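PDB 2GEY: AclR protein from Streptomyces galilaeus, which is a putative hydroxylase of the SnoaL-like family, probably acting in the biosynthesis of an aromatic polyketide antibiotic. Local coordinates for residues A[121-124]-A[125-128]; A[45-48]-A[49-53]. One frame throughout, in Å; residues are numbered along the deposited sequence. Where two conformers were deposited one is given.

Contact 1 (A[121-124]-A[125-128]); sequences INMR and PLLV
Asn-122 meets the ring of Pro-125 at about a right angle: the proline CD sits over one face of its amide, Asn-122 OD1 4.0 Å from Pro-125 CD. That same oxygen accepts from Arg-124 N at 3.0 Å, the donor standing 48° out of the carbonyl plane. This is an Asx turn, and it carries strand 113-122 directly into the short helix 124-129, with Met-123 at the N-cap position. The helix then starts with backbone bonds from Leu-127 N to Met-123 O, 2.8 Å, and from Val-128 N to Arg-124 O, 3.0 Å. Leu-127 CG packs on the methionine backbone, 3.4 Å from Met-123 O. Met-123 and Leu-126 lie side by side and point the same way. The methionine chain is bent at chi2 (-130°) and again at chi3, which brings its end alongside the leucine; it is modelled in two conformers, and its exact fit against Leu-126 CD2 is doubtful. On the outer side Arg-124 runs alongside Val-128, and its NH2 comes 3.6 Å from Val-128 CG2, while Pro-125 N lies under one guanidinium face. Glu-38 of the second subunit forms a salt bridge with Arg-124 NH1 and a hydrogen bond with Asn-122 ND2, tying both ends of the turn to the dimer partner. Inward, Leu-126 rests on Val-99 and Trp-101 of strand 98-110.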
ATOM      1  N   ILE A 121       3.763  -0.285   3.949  1.00 25.34           N
ATOM      2  CA  ILE A 121       4.197   1.091   3.890  1.00 25.94           C
ATOM      3  C   ILE A 121       4.661   1.450   2.485  1.00 25.88           C
ATOM      4  O   ILE A 121       5.556   0.806   1.936  1.00 26.14           O
ATOM      5  CB  ILE A 121       5.332   1.368   4.889  1.00 25.83           C
ATOM      6  CG1 ILE A 121       4.913   0.948   6.303  1.00 26.61           C
ATOM      7  CG2 ILE A 121       5.720   2.854   4.845  1.00 25.99           C
ATOM      8  CD1 ILE A 121       6.019   0.981   7.301  1.00 27.69           C
ATOM      9  N   ASN A 122       4.018   2.469   1.918  1.00 26.31           N
ATOM     10  CA  ASN A 122       4.412   3.047   0.649  1.00 26.54           C
ATOM     11  C   ASN A 122       5.236   4.298   0.888  1.00 26.46           C
ATOM     12  O   ASN A 122       4.676   5.378   1.123  1.00 26.00           O
ATOM     13  CB  ASN A 122       3.189   3.409  -0.198  1.00 26.49           C
ATOM     14  CG  ASN A 122       3.565   4.159  -1.456  1.00 26.47           C
ATOM     15  OD1 ASN A 122       4.681   4.024  -1.941  1.00 26.63           O
ATOM     16  ND2 ASN A 122       2.647   4.968  -1.980  1.00 26.96           N
ATOM     17  N   MET A 123       6.555   4.139   0.786  1.00 26.89           N
ATOM     18  CA  MET A 123       7.485   5.253   0.958  0.70 27.92           C
ATOM     19  C   MET A 123       7.858   5.906  -0.374  1.00 27.39           C
ATOM     20  O   MET A 123       8.691   6.811  -0.424  1.00 26.58           O
ATOM     21  CB  MET A 123       8.754   4.776   1.655  0.70 28.19           C
ATOM     22  CG  MET A 123       8.528   4.198   3.039  0.70 30.19           C
ATOM     23  SD  MET A 123       9.639   4.922   4.242  0.70 33.17           S
ATOM     24  CE  MET A 123       8.615   6.296   4.735  0.70 35.02           C
ATOM     25  N   ARG A 124       7.228   5.478  -1.465  1.00 27.18           N
ATOM     26  CA  ARG A 124       7.584   6.025  -2.777  1.00 27.15           C
ATOM     27  C   ARG A 124       7.730   7.564  -2.799  1.00 26.66           C
ATOM     28  O   ARG A 124       8.768   8.066  -3.230  1.00 26.50           O
ATOM     29  CB  ARG A 124       6.603   5.537  -3.854  1.00 27.00           C
ATOM     30  CG  ARG A 124       7.068   5.801  -5.286  1.00 27.86           C
ATOM     31  CD  ARG A 124       5.885   5.915  -6.242  1.00 27.39           C
ATOM     32  NE  ARG A 124       5.109   7.125  -5.976  1.00 27.39           N
ATOM     33  CZ  ARG A 124       5.449   8.345  -6.378  1.00 29.59           C
ATOM     34  NH1 ARG A 124       4.689   9.382  -6.055  1.00 30.07           N
ATOM     35  NH2 ARG A 124       6.532   8.546  -7.123  1.00 30.72           N
ATOM     36  N   PRO A 125       6.720   8.317  -2.307  1.00 26.78           N
ATOM     37  CA  PRO A 125       6.813   9.781  -2.384  1.00 26.75           C
ATOM     38  C   PRO A 125       7.978  10.343  -1.568  1.00 26.83           C
ATOM     39  O   PRO A 125       8.600  11.332  -1.968  1.00 26.51           O
ATOM     40  CB  PRO A 125       5.478  10.267  -1.792  1.00 27.15           C
ATOM     41  CG  PRO A 125       4.615   9.087  -1.687  1.00 27.01           C
ATOM     42  CD  PRO A 125       5.481   7.882  -1.635  1.00 26.90           C
ATOM     43  N   LEU A 126       8.266   9.713  -0.434  1.00 26.81           N
ATOM     44  CA  LEU A 126       9.397  10.117   0.390  1.00 26.96           C
ATOM     45  C   LEU A 126      10.713   9.799  -0.303  1.00 26.91           C
ATOM     46  O   LEU A 126      11.651  10.604  -0.276  1.00 27.15           O
ATOM     47  CB  LEU A 126       9.343   9.421   1.754  1.00 26.78           C
ATOM     48  CG  LEU A 126      10.483   9.731   2.730  1.00 27.22           C
ATOM     49  CD1 LEU A 126      10.551  11.221   3.036  1.00 28.18           C
ATOM     50  CD2 LEU A 126      10.305   8.934   4.013  1.00 27.43           C
ATOM     51  N   LEU A 127      10.788   8.625  -0.924  1.00 27.01           N
ATOM     52  CA  LEU A 127      11.999   8.233  -1.646  1.00 27.41           C
ATOM     53  C   LEU A 127      12.324   9.205  -2.779  1.00 27.43           C
ATOM     54  O   LEU A 127      13.498   9.491  -3.033  1.00 26.89           O
ATOM     55  CB  LEU A 127      11.890   6.803  -2.175  1.00 27.76           C
ATOM     56  CG  LEU A 127      11.842   5.708  -1.103  1.00 28.52           C
ATOM     57  CD1 LEU A 127      11.354   4.394  -1.708  1.00 29.53           C
ATOM     58  CD2 LEU A 127      13.196   5.529  -0.429  1.00 30.14           C
ATOM     59  N   VAL A 128      11.290   9.721  -3.440  1.00 27.79           N
ATOM     60  CA  VAL A 128      11.474  10.749  -4.461  1.00 28.38           C
ATOM     61  C   VAL A 128      12.028  12.038  -3.834  1.00 28.74           C
ATOM     62  O   VAL A 128      12.988  12.617  -4.352  1.00 28.39           O
ATOM     63  CB  VAL A 128      10.159  11.021  -5.228  1.00 28.32           C
ATOM     64  CG1 VAL A 128      10.313  12.209  -6.178  1.00 29.07           C
ATOM     65  CG2 VAL A 128       9.751   9.788  -6.005  1.00 28.06           C
TER

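Contact 2 (A[45-48]-A[49-53]); sequences ADMV and KLMEG
Met-47 and Met-51, one helical turn apart, touch through the CG of the first and the sulfur of the second, with Met-47 CG 4.0 Å from Met-51 SD. Their side chains slant across each other rather than running parallel. Met-51 CG also sits close over the preceding turn, 3.2 Å from Met-47 O, because chi1 of -67° swings it beside its own backbone N; the bend at chi3 then carries the methyl end away from Met-47. Trp-29 of strand 29-30 covers this face, touching Met-47, Val-48 and Met-51, while Ile-25 and Leu-22 pack further against Met-51. Between the covered and the open sides runs the regular alpha-helical backbone of helix 44-57, in which Lys-49, Leu-50, Met-51 and Glu-52 each donate N-H to the carbonyl four residues earlier. Of these bonds, Met-51 N to Met-47 O, 2.9 Å, has its donor in the carbonyl plane, whereas Lys-49 N to Ala-45 O is longer at 3.2 Å and tilted 27° from that plane. Val-48 and Glu-52 form the border: the valine CG1 lies over the flat face of the carboxylate, Val-48 CG1 3.9 Å from Glu-52 CD. The remaining side is looser. Lys-49 stretches out along the helix surface toward its N-terminal end, its aliphatic part passing Ala-45 O, with Lys-49 CG 3.3 Å from that oxygen. Its ammonium and the carboxylate of Asp-46 do not meet, since Lys-49 NZ and Asp-46 OD1 remain 4.7 Å apart; their opposite charges may still attract weakly at that range. Leu-50, likewise exposed, lays its CG against the backbone, 3.4 Å from Asp-46 O.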
ATOM      1  N   ALA A  45      12.473  -4.823  19.410  1.00 29.89           N
ATOM      2  CA  ALA A  45      13.679  -4.004  19.558  1.00 30.04           C
ATOM      3  C   ALA A  45      13.944  -3.191  18.296  1.00 30.33           C
ATOM      4  O   ALA A  45      14.194  -1.988  18.367  1.00 30.52           O
ATOM      5  CB  ALA A  45      14.875  -4.875  19.884  1.00 30.39           C
ATOM      6  N   ASP A  46      13.867  -3.844  17.139  1.00 30.06           N
ATOM      7  CA  ASP A  46      14.103  -3.167  15.871  1.00 29.95           C
ATOM      8  C   ASP A  46      12.967  -2.196  15.549  1.00 29.79           C
ATOM      9  O   ASP A  46      13.207  -1.114  15.020  1.00 29.16           O
ATOM     10  CB  ASP A  46      14.278  -4.182  14.736  1.00 29.94           C
ATOM     11  CG  ASP A  46      15.616  -4.923  14.810  1.00 31.05           C
ATOM     12  OD1 ASP A  46      16.415  -4.655  15.731  1.00 33.49           O
ATOM     13  OD2 ASP A  46      15.867  -5.778  13.943  1.00 32.87           O
ATOM     14  N   MET A  47      11.739  -2.587  15.875  1.00 30.02           N
ATOM     15  CA  MET A  47      10.583  -1.729  15.636  1.00 29.97           C
ATOM     16  C   MET A  47      10.721  -0.416  16.407  1.00 29.68           C
ATOM     17  O   MET A  47      10.558   0.667  15.840  1.00 29.46           O
ATOM     18  CB  MET A  47       9.302  -2.451  16.051  1.00 30.33           C
ATOM     19  CG  MET A  47       8.019  -1.708  15.697  1.00 31.79           C
ATOM     20  SD  MET A  47       7.825  -1.337  13.938  1.00 37.44           S
ATOM     21  CE  MET A  47       8.269  -2.898  13.201  1.00 36.23           C
ATOM     22  N   VAL A  48      11.037  -0.510  17.692  1.00 29.38           N
ATOM     23  CA  VAL A  48      11.198   0.691  18.510  1.00 29.65           C
ATOM     24  C   VAL A  48      12.332   1.573  17.971  1.00 29.35           C
ATOM     25  O   VAL A  48      12.195   2.786  17.932  1.00 29.09           O
ATOM     26  CB  VAL A  48      11.404   0.354  20.007  1.00 29.85           C
ATOM     27  CG1 VAL A  48      11.766   1.609  20.804  1.00 30.63           C
ATOM     28  CG2 VAL A  48      10.136  -0.279  20.576  1.00 30.12           C
ATOM     29  N   LYS A  49      13.434   0.963  17.538  1.00 29.32           N
ATOM     30  CA  LYS A  49      14.530   1.721  16.932  1.00 29.66           C
ATOM     31  C   LYS A  49      14.100   2.483  15.685  1.00 29.05           C
ATOM     32  O   LYS A  49      14.539   3.613  15.475  1.00 28.53           O
ATOM     33  CB  LYS A  49      15.716   0.811  16.594  1.00 30.21           C
ATOM     34  CG  LYS A  49      16.439   0.326  17.817  1.00 31.22           C
ATOM     35  CD  LYS A  49      17.585  -0.610  17.473  1.00 31.62           C
ATOM     36  CE  LYS A  49      18.099  -1.315  18.713  1.00 32.56           C
ATOM     37  NZ  LYS A  49      19.288  -2.156  18.406  1.00 33.93           N
ATOM     38  N   LEU A  50      13.257   1.864  14.860  1.00 28.54           N
ATOM     39  CA  LEU A  50      12.754   2.512  13.648  1.00 28.78           C
ATOM     40  C   LEU A  50      11.831   3.657  14.012  1.00 28.34           C
ATOM     41  O   LEU A  50      11.816   4.691  13.345  1.00 27.91           O
ATOM     42  CB  LEU A  50      11.993   1.519  12.769  1.00 29.14           C
ATOM     43  CG  LEU A  50      12.842   0.454  12.077  1.00 31.00           C
ATOM     44  CD1 LEU A  50      11.934  -0.614  11.493  1.00 32.13           C
ATOM     45  CD2 LEU A  50      13.712   1.086  10.995  1.00 32.82           C
ATOM     46  N   MET A  51      11.048   3.457  15.071  1.00 27.97           N
ATOM     47  CA  MET A  51      10.133   4.491  15.543  1.00 28.01           C
ATOM     48  C   MET A  51      10.925   5.691  16.061  1.00 27.54           C
ATOM     49  O   MET A  51      10.626   6.831  15.708  1.00 26.96           O
ATOM     50  CB  MET A  51       9.212   3.930  16.633  1.00 27.63           C
ATOM     51  CG  MET A  51       8.245   2.877  16.108  1.00 28.12           C
ATOM     52  SD  MET A  51       7.454   1.901  17.406  1.00 29.03           S
ATOM     53  CE  MET A  51       6.346   3.117  18.108  1.00 30.92           C
ATOM     54  N   GLU A  52      11.940   5.424  16.883  1.00 27.99           N
ATOM     55  CA  GLU A  52      12.806   6.477  17.428  1.00 28.49           C
ATOM     56  C   GLU A  52      13.544   7.231  16.320  1.00 28.37           C
ATOM     57  O   GLU A  52      13.613   8.462  16.332  1.00 27.72           O
ATOM     58  CB  GLU A  52      13.827   5.885  18.414  1.00 28.77           C
ATOM     59  CG  GLU A  52      13.200   5.394  19.721  1.00 30.25           C
ATOM     60  CD  GLU A  52      14.184   4.688  20.638  1.00 31.53           C
ATOM     61  OE1 GLU A  52      15.129   4.033  20.141  1.00 37.23           O
ATOM     62  OE2 GLU A  52      14.013   4.789  21.874  1.00 36.91           O
ATOM     63  N   GLY A  53      14.111   6.484  15.377  1.00 28.37           N
ATOM     64  CA  GLY A  53      14.862   7.080  14.268  1.00 28.41           C
ATOM     65  C   GLY A  53      13.965   7.893  13.356  1.00 28.37           C
ATOM     66  O   GLY A  53      14.356   8.958  12.872  1.00 28.24           O
TER

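Overall arrangement
Contact 2 comes first along the chain, on helix 44-57, which follows the outermost strand 40-42; contact 1 closes the last strand, 113-122, and opens helix 124-129. Strands 62-71, 74-84 and 98-110 lie between them in sequence. The centres are about 18 Å apart and the nearest atoms about 7 Å, so the two do not touch. Both belong to the alpha+beta barrel of the SnoaL-like family, in the NTF2 clan. Contact 2 is a surface stretch of helix packed on elements of its own subunit, whereas contact 1 lies nearer the chain centre and reaches the second subunit, joining the C-terminal end of an inner strand, 113-122, to the dimer interface.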